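PDB 4P0D: trypsin-resistant surface T6 protein from Streptococcus pyogenes serotype M6, which serves as the T6 antigen and backbone pilin that probably polymerises, through a sortase, into the shaft of the bacterium's surface pili. Local coordinates for residues S421-W426 against E446-S451; G169-Y174 against I431-D436; Y88-A93 against L114-N119; D105-N110 against A143-P148; Q320-K325 against T470-T475. The protein carries 1 engineered substitution. All coordinates share one frame; numbering follows the deposited sequence.

Contact 1. Residues S421-W426 against E446-S451; sequences SEQVGW and EAYIES
Gly425 O and Ala447 N form the tight end of this antiparallel pairing, a 2.9 Å hydrogen bond that is not the carbonyl's only one. Gln423 NE2 reaches the same Gly425 O over 2.8 Å, almost straight at 172°, and the two donors approach from opposite faces of the carbonyl plane. The glutamine gets there with CG anti to the backbone N (chi1 -171°) and the rest of its chain extended. This geometry fixes its amide, and NE2 comes to lie 3.1 Å above the plane of the Trp426 ring, over its centre. Glu446 fills in beside both groups: its CG touches Gln423 OE1 at 3.4 Å, the carboxylate plane is turned steeply against the amide, and the side chain lies beside the indole, pointing the same way, near CZ3. On another flank Val424 CG1 packs on Ile449 CD1 at 3.8 Å, the two branched chains crossing at about a right angle, with Leu348 also lying on the valine.

Toward Ser421 the direct backbone bonding stops and a water takes over. It donates to Ser421 OG and Glu422 O and accepts from Ile449 N, while Ser421 OG also bonds Thr418 O. The Tyr448 ring lies slantwise near Gln423 N. Glu422, exposed, has its CB directed away, and its OE1 bonds Leu348 N. Between the two ends the register shifts: Val424 N bonds Ala447 O at 3.0 Å, and Gly425 N reaches that oxygen too, but weakly at 3.4 Å. Two successive residues thus face one partner, the signature of a classic beta bulge.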
# COMPACT_ATOMS: atom_id res chain seq x y z
N SER A 421 -27.62 22.10 21.26
CA SER A 421 -26.29 21.54 21.45
C SER A 421 -25.19 22.31 20.72
O SER A 421 -25.44 23.04 19.77
CB SER A 421 -26.26 20.09 20.95
OG SER A 421 -26.72 20.00 19.60
N GLU A 422 -23.96 22.08 21.17
CA GLU A 422 -22.82 22.75 20.59
C GLU A 422 -22.39 22.12 19.26
O GLU A 422 -22.81 21.02 18.87
CB GLU A 422 -21.64 22.77 21.58
CG GLU A 422 -20.86 21.48 21.67
CD GLU A 422 -20.14 21.32 23.00
OE1 GLU A 422 -18.90 21.15 23.01
OE2 GLU A 422 -20.85 21.36 24.03
N GLN A 423 -21.52 22.85 18.59
CA GLN A 423 -20.90 22.40 17.37
C GLN A 423 -20.09 21.13 17.62
O GLN A 423 -19.34 21.04 18.61
CB GLN A 423 -19.99 23.50 16.86
CG GLN A 423 -19.45 23.24 15.47
CD GLN A 423 -18.44 24.28 15.05
OE1 GLN A 423 -18.34 25.34 15.65
NE2 GLN A 423 -17.68 23.97 14.01
N VAL A 424 -20.23 20.15 16.73
CA VAL A 424 -19.48 18.90 16.85
C VAL A 424 -18.35 18.76 15.81
O VAL A 424 -17.44 17.97 16.01
CB VAL A 424 -20.41 17.67 16.80
CG1 VAL A 424 -21.33 17.67 18.01
CG2 VAL A 424 -21.21 17.60 15.51
N GLY A 425 -18.42 19.52 14.72
CA GLY A 425 -17.34 19.54 13.76
C GLY A 425 -17.59 20.49 12.62
O GLY A 425 -18.21 21.56 12.79
N TRP A 426 -17.12 20.09 11.44
CA TRP A 426 -17.18 20.91 10.23
C TRP A 426 -17.63 20.10 9.02
O TRP A 426 -17.38 18.90 8.93
CB TRP A 426 -15.80 21.51 9.95
CG TRP A 426 -15.29 22.39 11.07
CD1 TRP A 426 -14.44 22.03 12.08
CD2 TRP A 426 -15.60 23.77 11.29
NE1 TRP A 426 -14.20 23.10 12.91
CE2 TRP A 426 -14.90 24.19 12.44
CE3 TRP A 426 -16.40 24.71 10.60
CZ2 TRP A 426 -14.98 25.50 12.94
CZ3 TRP A 426 -16.48 26.02 11.11
CH2 TRP A 426 -15.78 26.39 12.26
N GLU A 446 -20.06 25.10 9.82
CA GLU A 446 -20.16 24.47 11.14
C GLU A 446 -21.11 23.29 11.03
O GLU A 446 -22.09 23.37 10.32
CB GLU A 446 -20.70 25.43 12.20
CG GLU A 446 -19.69 26.44 12.73
CD GLU A 446 -19.66 27.72 11.93
OE1 GLU A 446 -18.82 28.58 12.24
OE2 GLU A 446 -20.46 27.87 10.99
N ALA A 447 -20.77 22.18 11.70
CA ALA A 447 -21.62 21.00 11.75
C ALA A 447 -22.23 20.85 13.13
O ALA A 447 -21.49 20.77 14.13
CB ALA A 447 -20.84 19.76 11.39
N TYR A 448 -23.56 20.80 13.18
CA TYR A 448 -24.33 20.44 14.38
C TYR A 448 -25.08 19.15 14.14
O TYR A 448 -25.42 18.84 13.00
CB TYR A 448 -25.36 21.54 14.73
CG TYR A 448 -24.72 22.88 14.83
CD1 TYR A 448 -24.56 23.67 13.70
CD2 TYR A 448 -24.23 23.34 16.04
CE1 TYR A 448 -23.95 24.90 13.77
CE2 TYR A 448 -23.60 24.57 16.13
CZ TYR A 448 -23.47 25.34 14.99
OH TYR A 448 -22.85 26.57 15.06
N ILE A 449 -25.35 18.40 15.20
CA ILE A 449 -26.19 17.22 15.12
C ILE A 449 -27.64 17.71 15.14
O ILE A 449 -28.05 18.37 16.09
CB ILE A 449 -25.93 16.26 16.29
CG1 ILE A 449 -24.48 15.75 16.23
CG2 ILE A 449 -26.93 15.10 16.27
CD1 ILE A 449 -24.01 15.07 17.50
N GLU A 450 -28.38 17.41 14.07
CA GLU A 450 -29.75 17.90 13.90
C GLU A 450 -30.77 16.98 14.55
O GLU A 450 -31.78 17.45 15.08
CB GLU A 450 -30.11 18.06 12.42
CG GLU A 450 -31.43 18.79 12.20
CD GLU A 450 -31.82 18.91 10.74
OE1 GLU A 450 -31.48 18.00 9.95
OE2 GLU A 450 -32.48 19.92 10.40
N SER A 451 -30.52 15.68 14.48
CA SER A 451 -31.41 14.70 15.10
C SER A 451 -30.65 13.42 15.43
O SER A 451 -29.56 13.18 14.89
CB SER A 451 -32.58 14.38 14.16
OG SER A 451 -32.12 13.72 12.99
O HOH W 1 -24.78 19.48 17.80

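Contact 2. Residues G169-Y174 against I431-D436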
# COMPACT_ATOMS: atom_id res chain seq x y z
N GLY A 169 -14.44 11.64 11.46
CA GLY A 169 -14.08 13.02 11.10
C GLY A 169 -12.61 13.35 11.22
O GLY A 169 -12.23 14.46 10.94
N SER A 170 -11.76 12.39 11.60
CA SER A 170 -10.32 12.63 11.69
C SER A 170 -9.62 12.56 10.33
O SER A 170 -9.89 11.67 9.53
CB SER A 170 -9.68 11.62 12.64
OG SER A 170 -10.19 11.74 13.96
N VAL A 171 -8.70 13.48 10.07
CA VAL A 171 -7.90 13.43 8.84
C VAL A 171 -6.61 12.67 9.13
O VAL A 171 -5.84 13.01 10.05
CB VAL A 171 -7.61 14.84 8.29
CG1 VAL A 171 -6.51 14.82 7.24
CG2 VAL A 171 -8.88 15.45 7.70
N LEU A 172 -6.37 11.65 8.33
CA LEU A 172 -5.18 10.81 8.47
C LEU A 172 -4.21 11.08 7.33
O LEU A 172 -4.64 11.24 6.17
CB LEU A 172 -5.58 9.34 8.48
CG LEU A 172 -6.56 8.92 9.59
CD1 LEU A 172 -6.77 7.43 9.59
CD2 LEU A 172 -6.05 9.33 10.95
N SER A 173 -2.92 11.14 7.66
CA SER A 173 -1.89 11.55 6.71
C SER A 173 -1.00 10.36 6.42
O SER A 173 -0.31 9.86 7.30
CB SER A 173 -1.06 12.71 7.27
OG SER A 173 -1.90 13.85 7.45
N TYR A 174 -1.03 9.91 5.18
CA TYR A 174 -0.28 8.76 4.74
C TYR A 174 0.94 9.20 3.93
O TYR A 174 0.92 10.22 3.24
CB TYR A 174 -1.16 7.88 3.88
CG TYR A 174 -2.32 7.24 4.58
CD1 TYR A 174 -3.54 7.91 4.71
CD2 TYR A 174 -2.22 5.96 5.10
CE1 TYR A 174 -4.61 7.31 5.35
CE2 TYR A 174 -3.29 5.36 5.74
CZ TYR A 174 -4.47 6.03 5.86
OH TYR A 174 -5.52 5.40 6.49
N ILE A 431 -18.50 16.40 3.25
CA ILE A 431 -17.70 15.53 4.12
C ILE A 431 -17.62 16.10 5.54
O ILE A 431 -17.39 17.30 5.73
CB ILE A 431 -16.27 15.35 3.55
CG1 ILE A 431 -16.34 14.76 2.14
CG2 ILE A 431 -15.42 14.47 4.46
CD1 ILE A 431 -14.99 14.46 1.52
N PHE A 432 -17.80 15.22 6.54
CA PHE A 432 -17.67 15.60 7.95
C PHE A 432 -16.21 15.57 8.43
O PHE A 432 -15.49 14.58 8.25
CB PHE A 432 -18.50 14.70 8.87
CG PHE A 432 -18.35 15.04 10.33
CD1 PHE A 432 -18.97 16.16 10.86
CD2 PHE A 432 -17.58 14.25 11.16
CE1 PHE A 432 -18.82 16.48 12.20
CE2 PHE A 432 -17.42 14.57 12.51
CZ PHE A 432 -18.04 15.69 13.03
N TYR A 433 -15.81 16.67 9.09
CA TYR A 433 -14.51 16.78 9.73
C TYR A 433 -14.72 17.09 11.18
O TYR A 433 -15.55 17.93 11.52
CB TYR A 433 -13.71 17.94 9.14
CG TYR A 433 -13.35 17.73 7.71
CD1 TYR A 433 -14.27 17.97 6.70
CD2 TYR A 433 -12.09 17.27 7.35
CE1 TYR A 433 -13.96 17.76 5.37
CE2 TYR A 433 -11.76 17.08 6.03
CZ TYR A 433 -12.70 17.31 5.05
OH TYR A 433 -12.36 17.10 3.74
N SER A 434 -13.89 16.51 12.02
CA SER A 434 -13.91 16.79 13.44
C SER A 434 -13.35 18.19 13.68
O SER A 434 -12.72 18.79 12.81
CB SER A 434 -13.07 15.77 14.19
OG SER A 434 -11.70 15.92 13.86
N ILE A 435 -13.57 18.70 14.89
CA ILE A 435 -13.04 19.99 15.31
C ILE A 435 -11.53 20.04 15.11
O ILE A 435 -10.98 21.04 14.59
CB ILE A 435 -13.38 20.27 16.79
CG1 ILE A 435 -14.90 20.39 17.00
CG2 ILE A 435 -12.64 21.48 17.31
CD1 ILE A 435 -15.55 21.61 16.38
N ASP A 436 -10.84 18.98 15.51
CA ASP A 436 -9.38 18.95 15.41
C ASP A 436 -8.84 18.76 13.99
O ASP A 436 -7.66 18.94 13.75
CB ASP A 436 -8.79 17.89 16.36
CG ASP A 436 -8.92 18.29 17.82
OD1 ASP A 436 -8.89 19.50 18.15
OD2 ASP A 436 -9.05 17.37 18.66
O HOH W 2 -10.08 14.22 15.29
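Phe432 and Gly169 meet first, backbone to backbone: Gly169 CA points a hydrogen at Phe432 O, carbon to oxygen 3.5 Å. With CG anti to the backbone N (chi1 178°), the phenyl ring is directed to the glycine's side; its CD2 lies 3.7 Å from Gly169 CA, at a slant, while Tyr410 stacks on the ring.

At Tyr433 two parts of the residue are used. Its CA makes a second such contact, 3.5 Å from Gly169 O, and its phenol presents an edge to the strand that follows the glycine, with Val171 CG2 lying near the ring plane 3.7 Å from CE2. Pro439 touches the tyrosine as well.

Ser434 supplies the strongest link. Its N donates to Gly169 O over 2.9 Å, with a nearly straight N-H at 171° but from above the carbonyl plane, 40° out of it. Its hydroxyl is joined to Ser170 OG by a water, 2.7 Å from Ser434 OG and donating to Ser170 OG, which is also hydrogen-bonded to Ser167 OG.

Beyond the two segments, Ser437 OG bonds Val171 N, and Gly169 has a backbone hydrogen bond with Val265 of strand 258-265. The chemistry therefore implies a compact joint between the Cna-B-like domain and the outermost strand 431-434: one firm main-chain bond grips a single glycine carbonyl, and weak CH contacts, one apolar touch and a water supply the rest.

Contact 3. Residues Y88-A93 against L114-N119; sequences YNARGA and LAASYN
Tyr118 OH is held by two groups, Tyr31 OH and Asp6 OD2, and below that grip the ring's CE2 rests on Ala93 CB at 3.9 Å. Tyr31 OH also takes the N-H of Ala93, so one outside hydroxyl ties both segments together. The setting is the Ig-like T6 antigen domain, at the corner where the chain leaves strand 86-91 and enters strand 94-101, next to the end of strand 108-116.

Gly92 makes that corner with a positive phi of 82°, a value that favours glycine. Just after it, Ala93 CA lies 3.2 Å from Ala116 O, a CH contact bent to 130° at the hydrogen, and Ala93 CB is 3.4 Å from the same oxygen. The main-chain hydrogen bonding of Ala116 goes instead to Ser94. Tyr118 CG stands anti to the carbonyl carbon (chi1 -66°), and the ring meets Ala93 CB obliquely; Phe38 and Leu136 also touch here.

Past the strand, Ser117 OG accepts from Asn119 N at 3.0 Å, an ST turn that shapes the exit. At the other end of the contact two methyls meet, Ala90 CB and Ala116 CB, 4.1 Å apart.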
# COMPACT_ATOMS: atom_id res chain seq x y z
N TYR A 88 26.92 -24.60 -15.81
CA TYR A 88 26.52 -25.18 -17.07
C TYR A 88 27.78 -25.66 -17.80
O TYR A 88 28.79 -24.95 -17.85
CB TYR A 88 25.78 -24.14 -17.89
CG TYR A 88 25.47 -24.62 -19.27
CD1 TYR A 88 24.46 -25.56 -19.48
CD2 TYR A 88 26.22 -24.20 -20.37
CE1 TYR A 88 24.18 -26.03 -20.75
CE2 TYR A 88 25.94 -24.66 -21.65
CZ TYR A 88 24.92 -25.57 -21.83
OH TYR A 88 24.63 -26.06 -23.09
N ASN A 89 27.73 -26.88 -18.35
CA ASN A 89 28.87 -27.45 -19.05
C ASN A 89 28.67 -27.24 -20.53
O ASN A 89 27.87 -27.93 -21.17
CB ASN A 89 29.00 -28.95 -18.77
CG ASN A 89 29.43 -29.26 -17.35
OD1 ASN A 89 30.39 -28.70 -16.82
ND2 ASN A 89 28.74 -30.19 -16.73
N ALA A 90 29.38 -26.26 -21.08
CA ALA A 90 29.22 -25.89 -22.49
C ALA A 90 29.92 -26.94 -23.33
O ALA A 90 30.97 -27.45 -22.93
CB ALA A 90 29.85 -24.53 -22.74
N ARG A 91 29.34 -27.27 -24.47
CA ARG A 91 29.97 -28.18 -25.43
C ARG A 91 30.58 -27.36 -26.58
O ARG A 91 29.87 -26.92 -27.47
CB ARG A 91 28.96 -29.17 -25.99
CG ARG A 91 29.60 -30.15 -26.97
CD ARG A 91 28.57 -30.89 -27.81
NE ARG A 91 28.09 -32.05 -27.08
N GLY A 92 31.89 -27.16 -26.52
CA GLY A 92 32.61 -26.41 -27.53
C GLY A 92 32.50 -24.93 -27.29
O GLY A 92 31.64 -24.48 -26.53
N ALA A 93 33.37 -24.17 -27.93
CA ALA A 93 33.36 -22.73 -27.82
C ALA A 93 31.99 -22.24 -28.26
O ALA A 93 31.43 -22.73 -29.24
CB ALA A 93 34.46 -22.09 -28.66
N LEU A 114 27.85 -14.89 -21.20
CA LEU A 114 28.81 -15.92 -20.89
C LEU A 114 29.34 -16.55 -22.16
O LEU A 114 28.60 -16.76 -23.13
CB LEU A 114 28.19 -17.01 -20.01
CG LEU A 114 27.77 -16.54 -18.61
CD1 LEU A 114 26.83 -17.56 -17.99
CD2 LEU A 114 28.95 -16.30 -17.69
N ALA A 115 30.62 -16.89 -22.16
CA ALA A 115 31.23 -17.51 -23.33
C ALA A 115 32.27 -18.53 -22.91
O ALA A 115 33.00 -18.29 -21.95
CB ALA A 115 31.87 -16.44 -24.21
N ALA A 116 32.32 -19.68 -23.61
CA ALA A 116 33.47 -20.58 -23.52
C ALA A 116 34.38 -20.29 -24.71
O ALA A 116 33.92 -20.28 -25.87
CB ALA A 116 33.03 -22.03 -23.51
N SER A 117 35.66 -20.05 -24.42
CA SER A 117 36.61 -19.50 -25.42
C SER A 117 38.01 -20.09 -25.33
O SER A 117 38.51 -20.34 -24.24
CB SER A 117 36.72 -17.99 -25.23
OG SER A 117 37.67 -17.46 -26.14
N TYR A 118 38.65 -20.26 -26.48
CA TYR A 118 40.04 -20.71 -26.55
C TYR A 118 41.02 -19.56 -26.39
O TYR A 118 42.22 -19.80 -26.33
CB TYR A 118 40.33 -21.42 -27.88
CG TYR A 118 39.57 -22.70 -28.05
CD1 TYR A 118 39.88 -23.82 -27.27
CD2 TYR A 118 38.56 -22.82 -28.98
CE1 TYR A 118 39.19 -25.01 -27.41
CE2 TYR A 118 37.86 -24.01 -29.13
CZ TYR A 118 38.18 -25.10 -28.33
OH TYR A 118 37.49 -26.28 -28.45
N ASN A 119 40.54 -18.32 -26.31
CA ASN A 119 41.41 -17.15 -26.27
C ASN A 119 41.39 -16.40 -24.95
O ASN A 119 41.66 -15.20 -24.92
CB ASN A 119 41.01 -16.18 -27.40
CG ASN A 119 42.15 -15.27 -27.83
OD1 ASN A 119 43.33 -15.54 -27.56
ND2 ASN A 119 41.81 -14.19 -28.52

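Contact 4. Residues D105-N110 against A143-P148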
# COMPACT_ATOMS: atom_id res chain seq x y z
N ASP A 105 11.72 -13.78 -4.09
CA ASP A 105 11.82 -12.61 -3.23
C ASP A 105 11.53 -11.27 -3.94
O ASP A 105 11.67 -10.21 -3.33
CB ASP A 105 13.19 -12.57 -2.57
CG ASP A 105 14.31 -12.29 -3.54
OD1 ASP A 105 14.07 -12.14 -4.75
OD2 ASP A 105 15.45 -12.22 -3.08
N GLY A 106 11.16 -11.31 -5.22
CA GLY A 106 10.82 -10.09 -5.95
C GLY A 106 11.99 -9.36 -6.59
O GLY A 106 11.81 -8.29 -7.17
N ARG A 107 13.20 -9.91 -6.52
CA ARG A 107 14.31 -9.20 -7.10
C ARG A 107 14.32 -9.28 -8.61
O ARG A 107 13.71 -10.17 -9.22
CB ARG A 107 15.66 -9.62 -6.49
CG ARG A 107 16.21 -10.97 -6.91
CD ARG A 107 17.52 -11.23 -6.15
NE ARG A 107 17.37 -10.97 -4.73
CZ ARG A 107 17.96 -10.01 -4.02
NH1 ARG A 107 18.84 -9.14 -4.53
NH2 ARG A 107 17.64 -9.92 -2.74
N THR A 108 15.02 -8.33 -9.20
CA THR A 108 15.15 -8.23 -10.65
C THR A 108 16.63 -8.16 -11.00
O THR A 108 17.40 -7.49 -10.32
CB THR A 108 14.37 -7.02 -11.23
OG1 THR A 108 14.53 -6.98 -12.65
CG2 THR A 108 14.84 -5.71 -10.66
N TYR A 109 17.00 -8.88 -12.06
CA TYR A 109 18.39 -9.15 -12.43
C TYR A 109 18.74 -8.49 -13.75
O TYR A 109 17.89 -8.39 -14.63
CB TYR A 109 18.60 -10.66 -12.61
CG TYR A 109 18.81 -11.45 -11.35
CD1 TYR A 109 20.10 -11.68 -10.87
CD2 TYR A 109 17.75 -12.02 -10.65
CE1 TYR A 109 20.31 -12.43 -9.71
CE2 TYR A 109 17.96 -12.76 -9.49
CZ TYR A 109 19.24 -12.97 -9.04
OH TYR A 109 19.47 -13.73 -7.89
N ASN A 110 20.00 -8.07 -13.89
CA ASN A 110 20.53 -7.70 -15.19
C ASN A 110 20.82 -8.97 -15.99
O ASN A 110 21.03 -10.04 -15.39
CB ASN A 110 21.83 -6.90 -15.07
CG ASN A 110 21.67 -5.56 -14.36
OD1 ASN A 110 20.57 -5.01 -14.20
ND2 ASN A 110 22.79 -5.02 -13.93
N ALA A 143 26.24 -12.43 -10.66
CA ALA A 143 24.94 -11.93 -11.01
C ALA A 143 24.74 -10.62 -10.28
O ALA A 143 25.29 -10.42 -9.18
CB ALA A 143 23.86 -12.92 -10.65
N LYS A 144 23.96 -9.75 -10.91
CA LYS A 144 23.62 -8.44 -10.37
C LYS A 144 22.10 -8.24 -10.35
O LYS A 144 21.42 -8.33 -11.37
CB LYS A 144 24.30 -7.33 -11.17
CG LYS A 144 24.01 -5.94 -10.60
CD LYS A 144 24.94 -4.89 -11.18
CE LYS A 144 24.35 -3.50 -11.04
NZ LYS A 144 25.38 -2.47 -11.38
N SER A 145 21.59 -7.93 -9.17
CA SER A 145 20.17 -7.77 -8.98
C SER A 145 19.87 -6.60 -8.02
O SER A 145 20.76 -6.14 -7.29
CB SER A 145 19.59 -9.08 -8.42
OG SER A 145 20.14 -9.35 -7.15
N SER A 146 18.62 -6.13 -8.04
CA SER A 146 18.13 -5.14 -7.09
C SER A 146 16.82 -5.62 -6.48
O SER A 146 16.08 -6.41 -7.06
CB SER A 146 17.97 -3.78 -7.80
OG SER A 146 17.05 -3.86 -8.89
N LEU A 147 16.54 -5.17 -5.26
CA LEU A 147 15.35 -5.61 -4.53
C LEU A 147 14.56 -4.36 -4.18
O LEU A 147 14.93 -3.63 -3.28
CB LEU A 147 15.72 -6.40 -3.26
CG LEU A 147 14.59 -6.84 -2.32
CD1 LEU A 147 13.63 -7.77 -3.03
CD2 LEU A 147 15.15 -7.51 -1.07
N PRO A 148 13.48 -4.08 -4.93
CA PRO A 148 12.66 -2.94 -4.57
C PRO A 148 11.91 -3.13 -3.26
O PRO A 148 11.83 -4.25 -2.73
CB PRO A 148 11.69 -2.85 -5.73
CG PRO A 148 12.41 -3.48 -6.88
CD PRO A 148 13.10 -4.63 -6.24
O HOH W 3 20.85 -6.40 -4.40
O HOH W 4 18.52 -4.82 -10.95
O HOH W 5 23.19 -10.33 -13.53
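Tyr109 lays the face of its ring over Ser145: the serine CB stands 3.6 Å from the ring centroid and only 13° off the normal, a clear CH-pi contact. Ala143 CB approaches the same ring differently, at its edge near the plane, 3.7 Å from CE1. Ser145 OG projects across the ring rather than into it. It lies between the backbone N and the carbonyl carbon (chi1 64°) and accepts from Arg107 NH1 at 2.9 Å, close to the guanidinium plane.

That guanidinium is steered from its own segment. Asp105 OD2 takes NE at 2.8 Å on its syn side, in a salt bridge shared with NH2, while Asp105 OD1 accepts Arg107 N at 3.0 Å in an Asx turn. Leu147 CB covers one face of the group. On the sheet face opposite Tyr109 and Ser145, Thr108 CG2 meets Ser146 OG at 3.4 Å, and at the far end Asn110 ND2 rests on Lys144 CD at 3.5 Å.

Thr108 and Ser146 bond each other through both main-chain N-H and C=O groups, and Asn110 N adds a bond to Lys144 O. Tyr284, Ser285 and Ser182 reach Gly106, Thr108 and Ser146 by hydrogen bonds. The chemistry implies a short antiparallel ladder flanked by an Asp105-Arg107-Ser145 chain of polar bonds, in which the carboxylate would tend to offset the arginine's charge.

Contact 5. Residues Q320-K325 against T470-T475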
# COMPACT_ATOMS: atom_id res chain seq x y z
N GLN A 320 -16.40 1.96 19.62
CA GLN A 320 -17.62 2.68 19.92
C GLN A 320 -18.00 2.49 21.37
O GLN A 320 -17.70 1.45 21.96
CB GLN A 320 -18.74 2.28 18.97
CG GLN A 320 -19.08 0.80 18.96
CD GLN A 320 -19.99 0.41 17.82
OE1 GLN A 320 -20.12 1.14 16.82
NE2 GLN A 320 -20.61 -0.74 17.94
N ILE A 321 -18.60 3.53 21.93
CA ILE A 321 -19.00 3.53 23.32
C ILE A 321 -20.49 3.20 23.43
O ILE A 321 -21.30 3.76 22.71
CB ILE A 321 -18.72 4.89 23.98
CG1 ILE A 321 -17.23 5.22 23.86
CG2 ILE A 321 -19.13 4.88 25.45
CD1 ILE A 321 -16.87 6.60 24.33
N ALA A 322 -20.82 2.33 24.38
CA ALA A 322 -22.18 1.90 24.63
C ALA A 322 -22.45 1.92 26.13
O ALA A 322 -21.53 1.78 26.94
CB ALA A 322 -22.40 0.50 24.06
N PHE A 323 -23.70 2.11 26.49
CA PHE A 323 -24.10 2.07 27.89
C PHE A 323 -25.59 1.74 27.99
O PHE A 323 -26.31 1.76 26.99
CB PHE A 323 -23.83 3.42 28.57
CG PHE A 323 -24.58 4.58 27.95
CD1 PHE A 323 -25.87 4.87 28.34
CD2 PHE A 323 -23.98 5.39 26.98
CE1 PHE A 323 -26.56 5.92 27.79
CE2 PHE A 323 -24.66 6.46 26.43
CZ PHE A 323 -25.96 6.73 26.83
N ARG A 324 -26.04 1.42 29.19
CA ARG A 324 -27.45 1.14 29.39
C ARG A 324 -28.02 2.07 30.45
O ARG A 324 -27.39 2.31 31.49
CB ARG A 324 -27.67 -0.32 29.77
CG ARG A 324 -29.12 -0.75 29.64
CD ARG A 324 -29.31 -2.18 30.13
NE ARG A 324 -30.44 -2.80 29.46
CZ ARG A 324 -30.91 -4.02 29.73
NH1 ARG A 324 -30.33 -4.77 30.68
NH2 ARG A 324 -31.95 -4.49 29.06
N LYS A 325 -29.22 2.58 30.17
CA LYS A 325 -29.94 3.46 31.07
C LYS A 325 -31.03 2.68 31.80
O LYS A 325 -31.86 2.04 31.16
CB LYS A 325 -30.58 4.58 30.26
CG LYS A 325 -31.12 5.73 31.09
CD LYS A 325 -30.05 6.22 32.07
CE LYS A 325 -30.52 7.44 32.84
NZ LYS A 325 -31.60 7.09 33.79
N THR A 470 -16.83 -2.79 20.73
CA THR A 470 -17.66 -1.98 21.60
C THR A 470 -17.17 -1.98 23.05
O THR A 470 -16.83 -3.03 23.62
CB THR A 470 -19.14 -2.41 21.53
OG1 THR A 470 -19.58 -2.35 20.18
CG2 THR A 470 -20.04 -1.49 22.39
N VAL A 471 -17.10 -0.78 23.62
CA VAL A 471 -16.74 -0.59 25.01
C VAL A 471 -18.04 -0.27 25.75
O VAL A 471 -18.56 0.84 25.64
CB VAL A 471 -15.74 0.56 25.18
CG1 VAL A 471 -15.34 0.70 26.63
CG2 VAL A 471 -14.50 0.33 24.33
N LEU A 472 -18.57 -1.25 26.49
CA LEU A 472 -19.83 -1.08 27.24
C LEU A 472 -19.59 -0.66 28.69
O LEU A 472 -18.83 -1.32 29.41
CB LEU A 472 -20.63 -2.39 27.22
CG LEU A 472 -21.97 -2.42 27.97
CD1 LEU A 472 -22.99 -1.48 27.35
CD2 LEU A 472 -22.51 -3.84 28.00
N LEU A 473 -20.21 0.43 29.12
CA LEU A 473 -20.00 0.92 30.48
C LEU A 473 -20.24 -0.19 31.52
O LEU A 473 -21.25 -0.87 31.44
CB LEU A 473 -20.93 2.09 30.76
CG LEU A 473 -20.70 2.86 32.06
CD1 LEU A 473 -19.41 3.65 32.04
CD2 LEU A 473 -21.87 3.81 32.31
N GLU A 474 -19.34 -0.33 32.50
CA GLU A 474 -19.39 -1.44 33.47
C GLU A 474 -20.68 -1.46 34.28
O GLU A 474 -21.32 -2.51 34.44
CB GLU A 474 -18.19 -1.38 34.43
N THR A 475 -21.06 -0.30 34.79
CA THR A 475 -22.27 -0.14 35.59
C THR A 475 -23.30 0.58 34.72
O THR A 475 -22.96 1.52 34.01
CB THR A 475 -21.94 0.67 36.87
OG1 THR A 475 -20.87 0.04 37.59
CG2 THR A 475 -23.15 0.77 37.80
O HOH W 6 -24.14 0.30 30.82
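Gln320 and Thr470 start the ladder with a side-chain bond. Gln320 CG sits between its backbone N and carbonyl carbon (chi1 57°), and the extended chain beyond it carries NE2 across to Thr470 OG1 at 2.9 Å, with the oxygen near the amide plane. Thr470 splits its roles: OG1 takes the amide, while CG2 presses on Ala322 CB at 3.5 Å. Leu472, the bridge partner of Ala322, also reaches its methyl. With CG anti to the backbone N (chi1 179°) and a bend at the next bond, its CD1 comes 3.9 Å from Ala322 CB. Of its side chain, Phe323 brings CB to Leu473 CB, 3.9 Å away, and the ring leads off to meet Phe339 edge-to-face.

The backbones run parallel: Val471 N bonds Gln320 O at 2.8 Å, Ala322 N bonds Val471 O, and Leu473 N bonds Ala322 O at 2.9 Å. Farther along, a water joins Arg324 N to Leu473 O.

Lys325 makes a different kind of bond. Its NZ is linked covalently to Asn479 CG, an isopeptide bond, with Glu374 lying against the lysine. The chemistry implies that strands 320-327 and 470-479, already matched by hydrogen bonds, are also cross-linked, consistent with the durable build of pilins.

In the fold
The contacts are strung along an elongated chain, from contact 3 near one end to contacts 1 and 5 near the other, the centres of contacts 1 and 3 being 80 Å apart. Contacts 3 and 4 share strand 108-116, their centres 26 Å apart, and contact 4 lies toward contact 2, 40 Å on. Contacts 1 and 2 touch directly: Trp426 N and Tyr433 O are 2.7 Å apart, a probable hydrogen bond between neighbouring strands of one sheet. Contact 5 closes the loop enclosing contact 1, with 23 Å between centres. The calcium ion, bound at Ser82 and Thr85, lies about 12 Å from the side chain of Ala143 in contact 4.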